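Long-range contacts in mannosyl-glycoprotein endo-beta-N-acetylglucosamidase-like domain-containing protein (Pseudomonas protegens, PDB 4KT3), which acts as a type VI secretion effector, a peptidoglycan glycoside hydrolase with a lysozyme-like helical domain, held here in complex with its immunity protein: residues A[58-63]-A[170-175]; A[134-139]-A[163-168]; A[83-88]-A[112-117]; A[89-94]-A[118-123]. One frame throughout, in Å; residues are numbered along the deposited sequence.

Interaction 1. Residues A[58-63]-A[170-175]; sequences PVENLL and AVRGRM
Glu-60 and Arg-172 meet through torsions in both side chains: chi1 of Glu-60 (61°) sets CG between its backbone N and carbonyl carbon, the glutamate chain then bends at chi2, and the turn at chi3 of Arg-172 (-58°) brings NE round to the carboxylate. Glu-60 OE2 takes the N-H of Arg-172 NE at 2.9 Å, the hydrogen-bonded core of a salt bridge. The donor stands above the carboxylate plane; OE2 alone bonds to NE, and the carboxylate and guanidinium planes are 69° apart. A water lies beside the bridge, near the guanidinium plane. It donates to Glu-60 OE2 at 3.0 Å and to Asn-61 OD1 at 2.8 Å, and it accepts from Arg-172 NH2 at 3.0 Å, so OE2 is gripped by both NE and the water. Below this polar edge the contact turns apolar. CD2 of Leu-63 packs against CG1 of Val-171 at 3.7 Å, while the selenomethionine Met-175 bends at its selenium so that CE touches Val-59 CG1 at 3.5 Å. The axes of segments 59-63 and 170-174 approach to 8.8 Å; the nearest CA atoms are those of Glu-60 and Arg-172. The pair joins the start of helix 59-70 to the end of helix 160-174, and Met-175 is two residues before Cys-177, which is disulfide-bonded to Cys-32. Helix 35-54 packs on Val-59 through Cys-48 and Gln-49 and on Met-175 through Val-41, and Pro-135 of helix 135-144 touches Arg-172.

Interaction 2. Residues A[134-139]-A[163-168]; sequences DPMAFA and YLADII
Pro-135 and Ala-165 form the tight part of this contact, CB against CB at 3.7 Å. Because one side chain is a compact ring and the other a single methyl, the backbones come close here, with only 4.9 Å between CA of Pro-135 and CA of Ala-165. The same ring puts CG over CG2 of Ile-168 at 4.0 Å. Further inward, CG1 of Ile-168 stands beside its backbone N, anti to the carbonyl carbon (chi1 -73°), and the chain runs on until CD1 reaches Phe-138 CD2 at 3.8 Å, approaching the ring obliquely. Leu-164 CD2 settles on the methyl of Ala-139 at 3.9 Å but stays farther from Phe-138. Phe-138, Ala-139, Leu-164 and Ile-168 are buried, and Asn-61 of helix 59-70 touches both Phe-138 and Ile-168. Pro-135 and the selenomethionine Met-136, by contrast, are partly exposed and make the solvent side; the bend of Met-136 at chi2 (-73°) sets SE on the methyl of Ala-165 at 3.9 Å. No hydrogen bond crosses between the segments. The polar work is done at the helix start, where Asp-134 OD2 accepts from Ala-137 N at 3.1 Å on its anti side. Tyr-163 faces elsewhere, its OH bonded to Glu-94 and Asn-96 of the immunity protein chain. The arrangement is an N-capped helix opening with Asp-Pro, packed on a second helix as a steeply crossed pair, 129° between the N-to-C directions of the two short segments, in a mainly helical, lysozyme-like domain.

Interaction 3. Residues A[83-88]-A[112-117]; sequences NYFSMH and DSFQKS
Asn-83 touches Ser-117 first through its backbone, CA lying 4.0 Å from Ser-117 CB. Its side chain serves the loop instead: OD1 accepts from Met-87 N at 3.0 Å, and ND2 gives one bond to Met-87 O and another to Ala-109 O of strand 108-110. Tyr-84 follows, its N-H bonding to Ser-117 OG at 3.2 Å. That hydroxyl, set between the backbone N and carbonyl carbon of Ser-117 (chi1 78°), donates its own proton to Phe-114 O at 2.8 Å, so it relays between the loop and the first turn of helix 114-129. The Tyr-84 ring receives Phe-114 CD2 over one face, 3.3 Å from CG and offset toward the rim, with the planes inclined at 51°. Tyr-44 of helix 35-54 stacks on Phe-114 and meets Tyr-84 edge-to-face. Residues 83 to 86 make a type I beta turn, and the helix opposite is N-capped by Ser-113 OG, which takes Lys-116 N. Phe-85, inside the turn, points CD1 at Ser-117 OG from 3.5 Å, the oxygen lying in the ring plane at its edge. At the turn's end Ser-86 OG hydrogen-bonds Tyr-79 OH, and farther on His-88 NE2 hydrogen-bonds Asn-70 OD1, both of the immunity protein chain.

Interaction 4. Residues A[89-94]-A[118-123]; sequences APAPLQ and AQSFAS
Ser-120, Pro-92 and Leu-93 carry this contact between a loop and the flank of helix 114-129. Ser-120 OG, anti to its backbone N (chi1 -175°), donates to Pro-92 O at 2.7 Å, in the plane of that carbonyl and on a lone pair. The same oxygen lies 3.4 Å from the methyl of Ala-91. Pro-92 turns its ring toward the next helical turn, where CG comes within 3.5 Å of Ser-123 OG and CB also packs close. Leu-93 reaches back along the helix the other way, its CD1 resting on CB of Gln-119 at 3.5 Å and near the backbone N of Ser-120. Pro-92 and Leu-93 sit at the corners of a type II beta turn over residues 91 to 94, Leu-93 in a left-handed backbone conformation (phi 74°). Gln-94 N closes the turn on Ala-91 O, and Gln-94 OE1 braces it by accepting from Ala-91 N at 2.8 Å. Phe-111 touches both Ala-91 and Ser-120 on the inner side, whereas Leu-93, Gln-119 and Ser-123 lie exposed. One short, well-directed hydrogen bond, flanked by van der Waals contacts of a proline ring and a leucine methyl, therefore fixes the turn against the helix; no charged pair takes part.

Overall arrangement
Along the chain, residues 58-63 open the widest loop, which interaction 1 closes only at 170-175, near the C terminus; the other three contacts fall within it. The loop after helix 76-81 supplies 83-88 and then 89-94, and helix 114-129 answers in the same order, so interactions 3 and 4 cross and tie that loop to successive turns of one helix. Their loops both span the two-stranded sheet. Interaction 2 comes afterwards, in series, pairing helix 135-144 with helix 160-174, which continues into interaction 1. Interactions 1 and 3 have centres about 17 Å apart, yet Leu-62 of helix 59-70 touches Phe-85 and Phe-121, linking the two sides.

Interaction 1. Residues A[58-63]-A[170-175]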
# COMPACT_ATOMS: atom_id res chain seq x y z
N PRO A 58 12.90 8.47 -14.43
CA PRO A 58 13.66 8.22 -13.21
C PRO A 58 13.25 6.88 -12.61
O PRO A 58 12.06 6.55 -12.58
CB PRO A 58 13.24 9.37 -12.28
CG PRO A 58 12.71 10.44 -13.19
CD PRO A 58 12.08 9.69 -14.33
N VAL A 59 14.21 6.11 -12.15
CA VAL A 59 13.91 4.77 -11.65
C VAL A 59 12.88 4.79 -10.51
O VAL A 59 12.03 3.90 -10.41
CB VAL A 59 15.19 4.00 -11.25
CG1 VAL A 59 15.89 4.65 -10.08
CG2 VAL A 59 14.86 2.54 -10.97
N GLU A 60 12.94 5.81 -9.66
CA GLU A 60 12.00 5.93 -8.55
C GLU A 60 10.55 6.06 -9.01
O GLU A 60 9.64 5.74 -8.25
CB GLU A 60 12.36 7.11 -7.64
CG GLU A 60 12.36 8.49 -8.30
CD GLU A 60 13.73 8.93 -8.81
OE1 GLU A 60 14.56 8.07 -9.19
OE2 GLU A 60 13.97 10.16 -8.84
N ASN A 61 10.33 6.53 -10.22
CA ASN A 61 8.95 6.63 -10.71
C ASN A 61 8.36 5.23 -10.90
O ASN A 61 7.22 4.95 -10.49
CB ASN A 61 8.86 7.40 -12.02
CG ASN A 61 9.19 8.88 -11.87
OD1 ASN A 61 9.89 9.29 -10.95
ND2 ASN A 61 8.69 9.68 -12.81
N LEU A 62 9.14 4.36 -11.53
CA LEU A 62 8.73 2.99 -11.77
C LEU A 62 8.67 2.18 -10.47
O LEU A 62 7.71 1.45 -10.22
CB LEU A 62 9.67 2.32 -12.77
CG LEU A 62 9.30 0.91 -13.23
CD1 LEU A 62 7.99 0.89 -13.99
CD2 LEU A 62 10.45 0.29 -14.05
N LEU A 63 9.72 2.29 -9.66
CA LEU A 63 9.80 1.56 -8.41
C LEU A 63 8.73 2.06 -7.43
O LEU A 63 8.14 1.27 -6.68
CB LEU A 63 11.20 1.70 -7.82
CG LEU A 63 11.51 0.93 -6.53
CD1 LEU A 63 11.22 -0.56 -6.65
CD2 LEU A 63 12.96 1.15 -6.10
N ALA A 170 9.32 9.34 -1.69
CA ALA A 170 9.73 8.52 -0.55
C ALA A 170 10.65 7.38 -1.00
O ALA A 170 11.65 7.08 -0.35
CB ALA A 170 8.51 7.96 0.18
N VAL A 171 10.30 6.74 -2.11
CA VAL A 171 11.14 5.70 -2.69
C VAL A 171 12.52 6.25 -3.06
O VAL A 171 13.53 5.62 -2.76
CB VAL A 171 10.43 5.01 -3.89
CG1 VAL A 171 11.42 4.22 -4.77
CG2 VAL A 171 9.35 4.08 -3.38
N ARG A 172 12.56 7.42 -3.69
CA ARG A 172 13.84 8.05 -4.02
C ARG A 172 14.71 8.15 -2.77
O ARG A 172 15.91 7.86 -2.82
CB ARG A 172 13.64 9.43 -4.63
CG ARG A 172 14.91 10.05 -5.22
CD ARG A 172 14.72 11.54 -5.55
NE ARG A 172 13.61 11.75 -6.47
CZ ARG A 172 12.75 12.76 -6.41
NH1 ARG A 172 12.84 13.68 -5.47
NH2 ARG A 172 11.78 12.84 -7.31
N GLY A 173 14.12 8.58 -1.66
CA GLY A 173 14.85 8.70 -0.41
C GLY A 173 15.25 7.35 0.16
O GLY A 173 16.35 7.20 0.69
N ARG A 174 14.37 6.37 0.08
CA ARG A 174 14.65 5.05 0.62
C ARG A 174 15.74 4.31 -0.15
O ARG A 174 16.37 3.39 0.38
CB ARG A 174 13.36 4.22 0.71
CG ARG A 174 12.47 4.72 1.83
CD ARG A 174 11.22 3.92 2.08
NE ARG A 174 10.71 4.30 3.41
CZ ARG A 174 9.47 4.70 3.70
NH1 ARG A 174 8.52 4.77 2.78
NH2 ARG A 174 9.18 5.03 4.95
N MSE A 175 16.00 4.74 -1.38
CA MSE A 175 17.09 4.17 -2.16
C MSE A 175 18.46 4.45 -1.54
O MSE A 175 19.43 3.74 -1.81
CB MSE A 175 17.05 4.68 -3.61
CG MSE A 175 15.93 4.07 -4.44
SE MSE A 175 15.77 4.80 -6.21
CE MSE A 175 17.43 4.11 -6.97
O HOH W 1 11.45 11.37 -9.85

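Interaction 2. Residues A[134-139]-A[163-168]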
# COMPACT_ATOMS: atom_id res chain seq x y z
N ASP A 134 8.81 14.10 -14.24
CA ASP A 134 8.24 14.73 -13.05
C ASP A 134 7.21 13.79 -12.45
O ASP A 134 6.37 13.26 -13.16
CB ASP A 134 7.59 16.06 -13.41
CG ASP A 134 6.90 16.70 -12.23
OD1 ASP A 134 7.60 17.28 -11.37
OD2 ASP A 134 5.65 16.64 -12.18
N PRO A 135 7.28 13.55 -11.13
CA PRO A 135 6.36 12.59 -10.51
C PRO A 135 4.87 12.90 -10.70
O PRO A 135 4.08 11.96 -10.90
CB PRO A 135 6.76 12.65 -9.03
CG PRO A 135 8.22 12.95 -9.07
CD PRO A 135 8.37 13.93 -10.21
N MSE A 136 4.48 14.17 -10.64
CA MSE A 136 3.09 14.52 -10.89
C MSE A 136 2.69 14.26 -12.34
O MSE A 136 1.61 13.73 -12.59
CB MSE A 136 2.83 16.00 -10.56
CG MSE A 136 2.85 16.28 -9.08
SE MSE A 136 1.26 15.58 -8.22
CE MSE A 136 -0.01 16.91 -8.83
N ALA A 137 3.54 14.65 -13.28
CA ALA A 137 3.29 14.39 -14.69
C ALA A 137 3.18 12.89 -14.94
O ALA A 137 2.35 12.45 -15.73
CB ALA A 137 4.40 14.98 -15.53
N PHE A 138 4.04 12.12 -14.29
CA PHE A 138 3.99 10.67 -14.41
C PHE A 138 2.62 10.12 -13.96
O PHE A 138 1.98 9.35 -14.67
CB PHE A 138 5.13 10.03 -13.60
CG PHE A 138 5.13 8.53 -13.61
CD1 PHE A 138 5.52 7.82 -14.74
CD2 PHE A 138 4.73 7.82 -12.49
CE1 PHE A 138 5.52 6.44 -14.74
CE2 PHE A 138 4.73 6.44 -12.48
CZ PHE A 138 5.12 5.74 -13.61
N ALA A 139 2.17 10.53 -12.78
CA ALA A 139 0.90 10.03 -12.27
C ALA A 139 -0.25 10.45 -13.19
O ALA A 139 -1.16 9.68 -13.46
CB ALA A 139 0.67 10.54 -10.86
N TYR A 163 -0.69 11.81 -4.21
CA TYR A 163 -0.46 10.64 -3.37
C TYR A 163 0.64 9.75 -3.97
O TYR A 163 1.57 9.35 -3.28
CB TYR A 163 -1.77 9.87 -3.16
CG TYR A 163 -1.63 8.63 -2.28
CD1 TYR A 163 -1.37 7.39 -2.83
CD2 TYR A 163 -1.76 8.72 -0.90
CE1 TYR A 163 -1.22 6.26 -2.03
CE2 TYR A 163 -1.63 7.60 -0.09
CZ TYR A 163 -1.36 6.38 -0.67
OH TYR A 163 -1.23 5.26 0.12
N LEU A 164 0.54 9.46 -5.27
CA LEU A 164 1.55 8.63 -5.91
C LEU A 164 2.89 9.36 -5.98
O LEU A 164 3.94 8.76 -5.77
CB LEU A 164 1.11 8.22 -7.32
CG LEU A 164 2.11 7.40 -8.14
CD1 LEU A 164 2.52 6.14 -7.41
CD2 LEU A 164 1.49 7.02 -9.47
N ALA A 165 2.84 10.65 -6.28
CA ALA A 165 4.07 11.43 -6.38
C ALA A 165 4.82 11.41 -5.04
O ALA A 165 6.05 11.34 -5.02
CB ALA A 165 3.75 12.87 -6.82
N ASP A 166 4.09 11.45 -3.94
CA ASP A 166 4.71 11.38 -2.62
C ASP A 166 5.39 10.03 -2.38
O ASP A 166 6.46 9.97 -1.78
CB ASP A 166 3.68 11.66 -1.51
CG ASP A 166 3.32 13.14 -1.41
OD1 ASP A 166 4.00 13.97 -2.06
OD2 ASP A 166 2.37 13.47 -0.67
N ILE A 167 4.77 8.96 -2.86
CA ILE A 167 5.39 7.63 -2.76
C ILE A 167 6.68 7.58 -3.57
O ILE A 167 7.69 7.04 -3.12
CB ILE A 167 4.43 6.52 -3.23
CG1 ILE A 167 3.31 6.36 -2.20
CG2 ILE A 167 5.17 5.20 -3.39
CD1 ILE A 167 2.21 5.41 -2.64
N ILE A 168 6.66 8.18 -4.76
CA ILE A 168 7.83 8.20 -5.62
C ILE A 168 8.98 8.94 -4.92
O ILE A 168 10.13 8.50 -4.94
CB ILE A 168 7.49 8.86 -6.98
CG1 ILE A 168 6.63 7.89 -7.80
CG2 ILE A 168 8.74 9.24 -7.74
CD1 ILE A 168 5.92 8.52 -9.00

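Interaction 3. Residues A[83-88]-A[112-117]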
# COMPACT_ATOMS: atom_id res chain seq x y z
N ASN A 83 3.09 -10.27 -9.35
CA ASN A 83 2.49 -9.19 -10.11
C ASN A 83 2.61 -7.91 -9.30
O ASN A 83 1.69 -7.56 -8.54
CB ASN A 83 1.04 -9.54 -10.44
CG ASN A 83 0.34 -8.49 -11.30
OD1 ASN A 83 0.86 -7.40 -11.56
ND2 ASN A 83 -0.87 -8.82 -11.74
N TYR A 84 3.74 -7.23 -9.47
CA TYR A 84 4.07 -6.07 -8.64
C TYR A 84 3.45 -4.77 -9.16
O TYR A 84 3.64 -3.72 -8.56
CB TYR A 84 5.58 -5.94 -8.45
CG TYR A 84 6.17 -6.96 -7.53
CD1 TYR A 84 6.43 -8.25 -7.97
CD2 TYR A 84 6.47 -6.65 -6.21
CE1 TYR A 84 6.97 -9.21 -7.11
CE2 TYR A 84 7.01 -7.59 -5.36
CZ TYR A 84 7.25 -8.87 -5.82
OH TYR A 84 7.78 -9.81 -4.96
N PHE A 85 2.67 -4.85 -10.24
CA PHE A 85 1.99 -3.68 -10.79
C PHE A 85 0.48 -3.88 -10.80
O PHE A 85 -0.26 -3.09 -11.40
CB PHE A 85 2.57 -3.36 -12.18
CG PHE A 85 3.98 -2.86 -12.10
CD1 PHE A 85 5.04 -3.76 -12.00
CD2 PHE A 85 4.26 -1.51 -12.04
CE1 PHE A 85 6.33 -3.33 -11.85
CE2 PHE A 85 5.57 -1.06 -11.91
CZ PHE A 85 6.60 -1.98 -11.81
N SER A 86 0.04 -4.94 -10.10
CA SER A 86 -1.36 -5.34 -10.02
C SER A 86 -2.08 -5.22 -11.37
O SER A 86 -3.20 -4.70 -11.45
CB SER A 86 -2.10 -4.54 -8.94
OG SER A 86 -1.50 -4.78 -7.67
N MSE A 87 -1.43 -5.74 -12.40
CA MSE A 87 -1.97 -5.73 -13.75
C MSE A 87 -3.17 -6.64 -13.85
O MSE A 87 -3.10 -7.80 -13.46
CB MSE A 87 -0.93 -6.25 -14.74
CG MSE A 87 0.38 -5.50 -14.72
SE MSE A 87 0.30 -3.83 -15.69
CE MSE A 87 0.20 -4.53 -17.50
N HIS A 88 -4.25 -6.10 -14.41
CA HIS A 88 -5.39 -6.90 -14.79
C HIS A 88 -5.00 -7.86 -15.91
O HIS A 88 -4.19 -7.53 -16.79
CB HIS A 88 -6.54 -6.00 -15.27
CG HIS A 88 -7.17 -5.18 -14.18
ND1 HIS A 88 -8.13 -4.23 -14.42
CD2 HIS A 88 -6.97 -5.18 -12.84
CE1 HIS A 88 -8.51 -3.68 -13.28
NE2 HIS A 88 -7.81 -4.23 -12.31
N ASP A 112 6.34 -14.59 -14.03
CA ASP A 112 7.49 -15.36 -13.55
C ASP A 112 8.31 -14.63 -12.49
O ASP A 112 9.02 -15.27 -11.71
CB ASP A 112 8.42 -15.69 -14.72
CG ASP A 112 7.97 -16.91 -15.51
OD1 ASP A 112 7.46 -17.87 -14.93
OD2 ASP A 112 8.17 -16.89 -16.75
N SER A 113 8.21 -13.30 -12.45
CA SER A 113 9.09 -12.50 -11.61
C SER A 113 8.66 -11.04 -11.59
O SER A 113 7.89 -10.61 -12.44
CB SER A 113 10.51 -12.56 -12.16
OG SER A 113 10.56 -11.95 -13.45
N PHE A 114 9.18 -10.30 -10.62
CA PHE A 114 9.02 -8.85 -10.55
C PHE A 114 9.39 -8.26 -11.92
O PHE A 114 8.63 -7.46 -12.48
CB PHE A 114 9.94 -8.26 -9.46
CG PHE A 114 9.89 -6.77 -9.37
CD1 PHE A 114 10.52 -5.98 -10.32
CD2 PHE A 114 9.26 -6.15 -8.31
CE1 PHE A 114 10.47 -4.59 -10.25
CE2 PHE A 114 9.20 -4.76 -8.23
CZ PHE A 114 9.80 -3.98 -9.20
N GLN A 115 10.54 -8.68 -12.44
CA GLN A 115 11.06 -8.12 -13.68
C GLN A 115 10.04 -8.28 -14.81
O GLN A 115 9.79 -7.34 -15.58
CB GLN A 115 12.38 -8.80 -14.06
N LYS A 116 9.47 -9.48 -14.94
CA LYS A 116 8.47 -9.71 -15.98
C LYS A 116 7.24 -8.85 -15.77
O LYS A 116 6.67 -8.35 -16.74
CB LYS A 116 8.07 -11.18 -16.06
CG LYS A 116 9.14 -12.07 -16.63
CD LYS A 116 9.24 -11.96 -18.12
CE LYS A 116 10.33 -12.91 -18.62
NZ LYS A 116 10.25 -13.17 -20.07
N SER A 117 6.82 -8.64 -14.53
CA SER A 117 5.65 -7.80 -14.29
C SER A 117 5.95 -6.35 -14.70
O SER A 117 5.05 -5.66 -15.23
CB SER A 117 5.12 -7.91 -12.84
OG SER A 117 5.87 -7.18 -11.88

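Interaction 4. Residues A[89-94]-A[118-123]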
# COMPACT_ATOMS: atom_id res chain seq x y z
N ALA A 89 -5.57 -9.06 -15.87
CA ALA A 89 -5.41 -10.01 -16.96
C ALA A 89 -6.45 -9.73 -18.05
O ALA A 89 -7.58 -9.34 -17.74
CB ALA A 89 -5.58 -11.42 -16.44
N PRO A 90 -6.08 -9.96 -19.32
CA PRO A 90 -4.78 -10.45 -19.76
C PRO A 90 -3.74 -9.35 -19.89
O PRO A 90 -4.09 -8.23 -20.26
CB PRO A 90 -5.08 -11.07 -21.13
CG PRO A 90 -6.25 -10.25 -21.65
CD PRO A 90 -7.05 -9.85 -20.43
N ALA A 91 -2.49 -9.68 -19.59
CA ALA A 91 -1.39 -8.74 -19.71
C ALA A 91 -0.26 -9.42 -20.49
O ALA A 91 -0.11 -10.64 -20.41
CB ALA A 91 -0.90 -8.32 -18.34
N PRO A 92 0.51 -8.64 -21.26
CA PRO A 92 1.66 -9.24 -21.95
C PRO A 92 2.58 -9.93 -20.96
O PRO A 92 2.78 -9.45 -19.83
CB PRO A 92 2.36 -8.05 -22.60
CG PRO A 92 1.33 -6.97 -22.66
CD PRO A 92 0.42 -7.19 -21.49
N LEU A 93 3.14 -11.06 -21.39
CA LEU A 93 4.11 -11.85 -20.62
C LEU A 93 3.50 -12.63 -19.47
O LEU A 93 4.22 -13.32 -18.75
CB LEU A 93 5.29 -10.99 -20.12
CG LEU A 93 6.12 -10.24 -21.17
CD1 LEU A 93 6.94 -9.13 -20.52
CD2 LEU A 93 7.01 -11.22 -21.94
N GLN A 94 2.19 -12.57 -19.28
CA GLN A 94 1.61 -13.33 -18.16
C GLN A 94 1.77 -14.85 -18.38
O GLN A 94 1.80 -15.34 -19.52
CB GLN A 94 0.14 -12.98 -17.94
CG GLN A 94 -0.84 -13.61 -18.93
CD GLN A 94 -2.27 -13.27 -18.59
OE1 GLN A 94 -2.57 -12.15 -18.19
NE2 GLN A 94 -3.16 -14.25 -18.74
N ALA A 118 7.19 -5.91 -14.48
CA ALA A 118 7.61 -4.56 -14.87
C ALA A 118 7.66 -4.44 -16.39
O ALA A 118 7.26 -3.42 -16.96
CB ALA A 118 8.97 -4.22 -14.24
N GLN A 119 8.18 -5.47 -17.06
CA GLN A 119 8.21 -5.50 -18.52
C GLN A 119 6.79 -5.50 -19.11
O GLN A 119 6.54 -4.95 -20.19
CB GLN A 119 9.02 -6.71 -19.00
CG GLN A 119 10.51 -6.60 -18.65
CD GLN A 119 11.31 -7.84 -18.96
OE1 GLN A 119 10.80 -8.95 -18.98
NE2 GLN A 119 12.59 -7.64 -19.22
N SER A 120 5.86 -6.14 -18.40
CA SER A 120 4.47 -6.18 -18.81
C SER A 120 3.88 -4.78 -18.75
O SER A 120 3.22 -4.31 -19.71
CB SER A 120 3.69 -7.12 -17.91
OG SER A 120 2.36 -7.26 -18.36
N PHE A 121 4.09 -4.11 -17.62
CA PHE A 121 3.69 -2.71 -17.47
C PHE A 121 4.26 -1.86 -18.61
O PHE A 121 3.54 -1.09 -19.25
CB PHE A 121 4.15 -2.14 -16.12
CG PHE A 121 3.99 -0.66 -16.04
CD1 PHE A 121 2.75 -0.10 -15.77
CD2 PHE A 121 5.05 0.18 -16.30
CE1 PHE A 121 2.58 1.27 -15.75
CE2 PHE A 121 4.88 1.55 -16.28
CZ PHE A 121 3.65 2.09 -16.00
N ALA A 122 5.55 -2.04 -18.90
CA ALA A 122 6.20 -1.28 -19.96
C ALA A 122 5.56 -1.56 -21.33
O ALA A 122 5.38 -0.64 -22.13
CB ALA A 122 7.68 -1.62 -19.99
N SER A 123 5.25 -2.83 -21.59
CA SER A 123 4.63 -3.24 -22.85
C SER A 123 3.27 -2.55 -23.05
O SER A 123 2.98 -1.99 -24.13
CB SER A 123 4.48 -4.77 -22.87
OG SER A 123 4.00 -5.24 -24.12